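Local coordinates for flagellar hook-associated protein (Burkholderia pseudomallei, PDB 4UT1), which probably serves as a structural component of the bacterial flagellum, forming part of the junction between hook and filament, at residues Q81-Q86 / K213-A218; A378-T383 / L410-T415. One frame throughout, in Å; residues are numbered along the deposited sequence.

Interaction 1 of 2, residues Q81-Q86 / K213-A218; sequences QLNAAQ and KLSQLA
S215 OG is held by two hydrogen bonds: it accepts one from water 1, 2.9 Å from the water oxygen, and donates one to the carbonyl oxygen of S212, one turn back in helix 201-215. With chi1 at 65°, OG lies between the backbone N and the carbonyl carbon, where it can reach that carbonyl and still face helix 80-106. The water donates its other hydrogen bond to N83 OD1, also 2.9 Å from its oxygen, so one molecule donates to both segments. It spans a gap that is too wide for a direct bond, as OD1 of N83 and OG of S215 are 4.1 Å apart. N83 ND2 makes a weak hydrogen bond to N80 OD1, within its own helix. Next to the bridge, Q86 CG rests 3.5 Å from S215 OG, an apolar methylene against a hydroxyl whose polar partners lie elsewhere. The Q86 chain leaves with CG anti to the backbone N (chi1 175°) and bends at chi2, laying its amide beside the stem of Q216. There CD of Q86 comes within 3.6 Å of CG of Q216. The two amide planes are inclined by 49°, and their NE2 atoms, both donors, approach to 3.8 Å without bonding each other. This contact joins the start of the modelled helix 80-106 to the end of helix 201-215 in the helical part of FlgK, with helix 593-630 packing on L82, A85 and Q86. Just beyond segment 81-86, T87 OG1 donates a hydrogen bond to S215 O. With no hydrogen bond running directly between the two segments, their polar link is a shared water, and the glutamines contribute chiefly van der Waals packing.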
loop_
_atom_site.group_PDB
_atom_site.type_symbol
_atom_site.label_atom_id
_atom_site.label_comp_id
_atom_site.label_asym_id
_atom_site.label_seq_id
_atom_site.Cartn_x
_atom_site.Cartn_y
_atom_site.Cartn_z
ATOM N N GLN A 81 -3.401 33.928 24.266
ATOM C CA GLN A 81 -2.036 33.587 23.884
ATOM C C GLN A 81 -1.603 32.296 24.581
ATOM O O GLN A 81 -1.068 31.388 23.939
ATOM C CB GLN A 81 -1.076 34.743 24.197
ATOM C CG GLN A 81 -1.029 35.805 23.089
ATOM C CD GLN A 81 0.033 36.882 23.308
ATOM O OE1 GLN A 81 0.219 37.384 24.423
ATOM N NE2 GLN A 81 0.726 37.252 22.230
ATOM N N LEU A 82 -1.847 32.206 25.882
ATOM C CA LEU A 82 -1.543 30.987 26.610
ATOM C C LEU A 82 -2.363 29.821 26.066
ATOM O O LEU A 82 -1.847 28.714 25.906
ATOM C CB LEU A 82 -1.800 31.155 28.108
ATOM C CG LEU A 82 -1.702 29.853 28.908
ATOM C CD1 LEU A 82 -0.300 29.233 28.798
ATOM C CD2 LEU A 82 -2.089 30.044 30.369
ATOM N N ASN A 83 -3.641 30.070 25.786
ATOM C CA ASN A 83 -4.517 29.040 25.235
ATOM C C ASN A 83 -3.977 28.442 23.948
ATOM O O ASN A 83 -3.973 27.225 23.788
ATOM C CB ASN A 83 -5.918 29.593 24.975
ATOM C CG ASN A 83 -6.652 29.938 26.251
ATOM O OD1 ASN A 83 -6.371 29.376 27.308
ATOM N ND2 ASN A 83 -7.601 30.866 26.158
ATOM N N ALA A 84 -3.541 29.298 23.029
ATOM C CA ALA A 84 -3.029 28.835 21.744
ATOM C C ALA A 84 -1.738 28.046 21.926
ATOM O O ALA A 84 -1.549 26.996 21.314
ATOM C CB ALA A 84 -2.803 30.006 20.808
ATOM N N ALA A 85 -0.848 28.562 22.763
ATOM C CA ALA A 85 0.426 27.897 23.009
ATOM C C ALA A 85 0.184 26.554 23.687
ATOM O O ALA A 85 0.753 25.533 23.299
ATOM C CB ALA A 85 1.333 28.781 23.857
ATOM N N GLN A 86 -0.667 26.564 24.708
ATOM C CA GLN A 86 -1.000 25.343 25.420
ATOM C C GLN A 86 -1.583 24.297 24.472
ATOM O O GLN A 86 -1.205 23.124 24.532
ATOM C CB GLN A 86 -1.987 25.626 26.561
ATOM C CG GLN A 86 -2.471 24.360 27.257
ATOM C CD GLN A 86 -1.381 23.678 28.059
ATOM O OE1 GLN A 86 -0.791 22.681 27.621
ATOM N NE2 GLN A 86 -1.102 24.211 29.239
ATOM N N LYS A 213 -7.791 23.645 31.147
ATOM C CA LYS A 213 -8.000 22.220 30.956
ATOM C C LYS A 213 -8.580 21.943 29.572
ATOM O O LYS A 213 -8.112 21.055 28.868
ATOM C CB LYS A 213 -8.916 21.656 32.045
ATOM C CG LYS A 213 -8.421 21.895 33.480
ATOM C CD LYS A 213 -6.966 21.481 33.683
ATOM C CE LYS A 213 -6.787 19.972 33.668
ATOM N NZ LYS A 213 -5.412 19.573 34.105
ATOM N N LEU A 214 -9.585 22.718 29.177
ATOM C CA LEU A 214 -10.204 22.555 27.863
ATOM C C LEU A 214 -9.218 22.708 26.685
ATOM O O LEU A 214 -9.254 21.932 25.726
ATOM C CB LEU A 214 -11.364 23.557 27.720
ATOM C CG LEU A 214 -12.050 23.635 26.351
ATOM C CD1 LEU A 214 -12.611 22.278 25.932
ATOM C CD2 LEU A 214 -13.159 24.683 26.380
ATOM N N SER A 215 -8.335 23.701 26.752
ATOM C CA SER A 215 -7.415 23.952 25.648
ATOM C C SER A 215 -6.388 22.825 25.496
ATOM O O SER A 215 -5.775 22.685 24.440
ATOM C CB SER A 215 -6.701 25.295 25.834
ATOM O OG SER A 215 -5.862 25.275 26.976
ATOM N N GLN A 216 -6.199 22.026 26.539
ATOM C CA GLN A 216 -5.323 20.858 26.439
ATOM C C GLN A 216 -6.004 19.733 25.655
ATOM O O GLN A 216 -5.349 18.785 25.200
ATOM C CB GLN A 216 -4.915 20.362 27.832
ATOM C CG GLN A 216 -4.078 21.352 28.624
ATOM C CD GLN A 216 -3.897 20.916 30.067
ATOM O OE1 GLN A 216 -4.018 19.738 30.385
ATOM N NE2 GLN A 216 -3.621 21.867 30.946
ATOM N N LEU A 217 -7.316 19.844 25.480
ATOM C CA LEU A 217 -8.072 18.811 24.791
ATOM C C LEU A 217 -8.386 19.207 23.353
ATOM O O LEU A 217 -8.487 18.347 22.465
ATOM C CB LEU A 217 -9.363 18.496 25.545
ATOM C CG LEU A 217 -9.202 18.111 27.021
ATOM C CD1 LEU A 217 -10.569 18.129 27.697
ATOM C CD2 LEU A 217 -8.517 16.753 27.184
ATOM N N ALA A 218 -8.528 20.505 23.117
ATOM C CA ALA A 218 -8.876 20.995 21.791
ATOM C C ALA A 218 -8.494 22.451 21.639
ATOM O O ALA A 218 -8.426 23.190 22.616
ATOM C CB ALA A 218 -10.376 20.814 21.520
HETATM O O HOH W 1 -4.544 27.444 28.460
#

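Interaction 2 of 2, residues A378-T383 / L410-T415; sequences AKYTLT and LSLSST
Y380 reaches across to L412 and T415 where two antiparallel sheets of the D2-like domain pack face to face, as in a beta sandwich. Strand 380-384 belongs to a five-stranded sheet and strand 408-412 is the middle of three strands in the other; at L382 and L410 the CA atoms are 10.0 Å apart, so side chains make the whole contact. Just before Y380, OD1 of D376 accepts hydrogen bonds from the backbone N-H groups of both A378 and K379, tying down the turn that leads from strand 371-375 into this one. The Y380 ring leaves with CG anti to the carbonyl carbon (chi1 -60°), meeting L412 from the opposite direction. L412 CD1 lies obliquely to the ring, 3.2 Å from CE2 of Y380. That is short for two carbons, and the L412 chi2 of 129° is far from staggered, so the exact place of this methyl is doubtful. Farther out, the Y380 hydroxyl projects beyond the apolar layer toward the loop after strand 408-412. Water 2 sits in the ring plane at its edge, 2.6 Å from Y380 OH, and completes a bridge to T415 OG1 at 2.9 Å. The T415 side chain crosses that of Y380 at about a right angle, with CG2 of T415 3.8 Å from OH of Y380. M403 touches both Y380 and L412, while P401 and P416 pack on the tyrosine. T381 rests on S374 and T393 of the adjoining strands. L382 faces inward again, between Y371 and V391 on its own sheet and I405 on the other. Its link to strand 408-412 is looser and purely apolar, a single methyl meeting: CD1 of L382 stands 4.5 Å from CD2 of L410.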
loop_
_atom_site.group_PDB
_atom_site.type_symbol
_atom_site.label_atom_id
_atom_site.label_comp_id
_atom_site.label_asym_id
_atom_site.label_seq_id
_atom_site.Cartn_x
_atom_site.Cartn_y
_atom_site.Cartn_z
ATOM N N ALA A 378 -19.606 15.386 -13.922
ATOM C CA ALA A 378 -18.976 15.375 -15.237
ATOM C C ALA A 378 -17.713 14.509 -15.251
ATOM O O ALA A 378 -17.457 13.810 -16.230
ATOM C CB ALA A 378 -18.649 16.792 -15.683
ATOM N N LYS A 379 -16.926 14.542 -14.177
ATOM C CA LYS A 379 -15.701 13.748 -14.147
ATOM C C LYS A 379 -15.480 13.113 -12.784
ATOM O O LYS A 379 -16.091 13.507 -11.781
ATOM C CB LYS A 379 -14.477 14.595 -14.506
ATOM C CG LYS A 379 -14.146 15.625 -13.458
ATOM C CD LYS A 379 -12.896 16.430 -13.767
ATOM C CE LYS A 379 -12.845 17.645 -12.823
ATOM N NZ LYS A 379 -11.542 18.370 -12.840
ATOM N N TYR A 380 -14.602 12.122 -12.783
ATOM C CA TYR A 380 -14.147 11.458 -11.576
ATOM C C TYR A 380 -12.797 12.012 -11.197
ATOM O O TYR A 380 -11.934 12.196 -12.050
ATOM C CB TYR A 380 -14.038 9.952 -11.793
ATOM C CG TYR A 380 -15.327 9.278 -12.179
ATOM C CD1 TYR A 380 -15.787 9.300 -13.501
ATOM C CD2 TYR A 380 -16.083 8.613 -11.240
ATOM C CE1 TYR A 380 -16.985 8.684 -13.855
ATOM C CE2 TYR A 380 -17.263 7.985 -11.578
ATOM C CZ TYR A 380 -17.713 8.019 -12.892
ATOM O OH TYR A 380 -18.899 7.386 -13.217
ATOM N N THR A 381 -12.586 12.242 -9.910
ATOM C CA THR A 381 -11.278 12.660 -9.454
ATOM C C THR A 381 -10.804 11.696 -8.376
ATOM O O THR A 381 -11.586 11.308 -7.529
ATOM C CB THR A 381 -11.312 14.086 -8.899
ATOM O OG1 THR A 381 -11.834 14.975 -9.898
ATOM C CG2 THR A 381 -9.923 14.537 -8.479
ATOM N N LEU A 382 -9.542 11.295 -8.452
ATOM C CA LEU A 382 -8.905 10.513 -7.400
ATOM C C LEU A 382 -8.023 11.439 -6.591
ATOM O O LEU A 382 -7.092 12.045 -7.125
ATOM C CB LEU A 382 -8.080 9.360 -7.988
ATOM C CG LEU A 382 -7.612 8.316 -6.968
ATOM C CD1 LEU A 382 -8.770 7.414 -6.583
ATOM C CD2 LEU A 382 -6.453 7.493 -7.511
ATOM N N THR A 383 -8.315 11.546 -5.299
ATOM C CA THR A 383 -7.550 12.391 -4.403
ATOM C C THR A 383 -6.832 11.558 -3.340
ATOM O O THR A 383 -7.400 10.616 -2.792
ATOM C CB THR A 383 -8.458 13.416 -3.715
ATOM O OG1 THR A 383 -9.166 14.161 -4.722
ATOM C CG2 THR A 383 -7.643 14.362 -2.869
ATOM N N LEU A 410 -10.553 1.206 -11.732
ATOM C CA LEU A 410 -11.734 1.550 -10.950
ATOM C C LEU A 410 -12.994 1.253 -11.749
ATOM O O LEU A 410 -13.175 1.757 -12.864
ATOM C CB LEU A 410 -11.679 3.018 -10.527
ATOM C CG LEU A 410 -10.466 3.416 -9.684
ATOM C CD1 LEU A 410 -9.636 4.482 -10.377
ATOM C CD2 LEU A 410 -10.914 3.889 -8.302
ATOM N N SER A 411 -13.853 0.416 -11.182
ATOM C CA SER A 411 -15.070 0.009 -11.863
ATOM C C SER A 411 -16.324 0.280 -11.040
ATOM O O SER A 411 -16.451 -0.176 -9.908
ATOM C CB SER A 411 -14.977 -1.469 -12.228
ATOM O OG SER A 411 -13.959 -1.625 -13.191
ATOM N N LEU A 412 -17.252 1.025 -11.632
ATOM C CA LEU A 412 -18.496 1.392 -10.970
ATOM C C LEU A 412 -19.682 0.670 -11.590
ATOM O O LEU A 412 -19.689 0.401 -12.782
ATOM C CB LEU A 412 -18.702 2.900 -11.041
ATOM C CG LEU A 412 -17.654 3.709 -10.272
ATOM C CD1 LEU A 412 -17.074 4.790 -11.160
ATOM C CD2 LEU A 412 -18.263 4.309 -9.004
ATOM N N SER A 413 -20.682 0.352 -10.778
ATOM C CA SER A 413 -21.863 -0.353 -11.272
ATOM C C SER A 413 -22.784 0.583 -12.064
ATOM O O SER A 413 -23.630 0.141 -12.838
ATOM C CB SER A 413 -22.627 -0.980 -10.112
ATOM O OG SER A 413 -23.134 0.024 -9.259
ATOM N N SER A 414 -22.611 1.880 -11.844
ATOM C CA SER A 414 -23.311 2.914 -12.593
ATOM C C SER A 414 -22.630 4.242 -12.305
ATOM O O SER A 414 -21.707 4.309 -11.487
ATOM C CB SER A 414 -24.798 2.966 -12.224
ATOM O OG SER A 414 -24.991 3.221 -10.839
ATOM N N THR A 415 -23.070 5.290 -12.989
ATOM C CA THR A 415 -22.577 6.638 -12.735
ATOM C C THR A 415 -23.173 7.158 -11.424
ATOM O O THR A 415 -24.388 7.097 -11.224
ATOM C CB THR A 415 -22.931 7.587 -13.900
ATOM O OG1 THR A 415 -22.483 7.007 -15.133
ATOM C CG2 THR A 415 -22.277 8.951 -13.717
HETATM O O HOH W 2 -19.709 7.670 -15.675
#

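Overall arrangement
The two interactions are separate along the chain and in space: interaction 1 closes before interaction 2 opens, their centres are 42 Å apart, and their nearest atoms about 25 Å. Interaction 1 lies farther out, about 36 Å from the centre of the chain, within the long helical part; interaction 2 is about 21 Å from it, in a beta domain beside the helices. Each uses a water to span a gap between polar side chains, but one joins the early part of a long helix to the C-terminal region of another, and the other joins two sheet faces. A 1,2-ethanediol about 4 Å from the Q86 side chain probably comes from the crystallisation liquor.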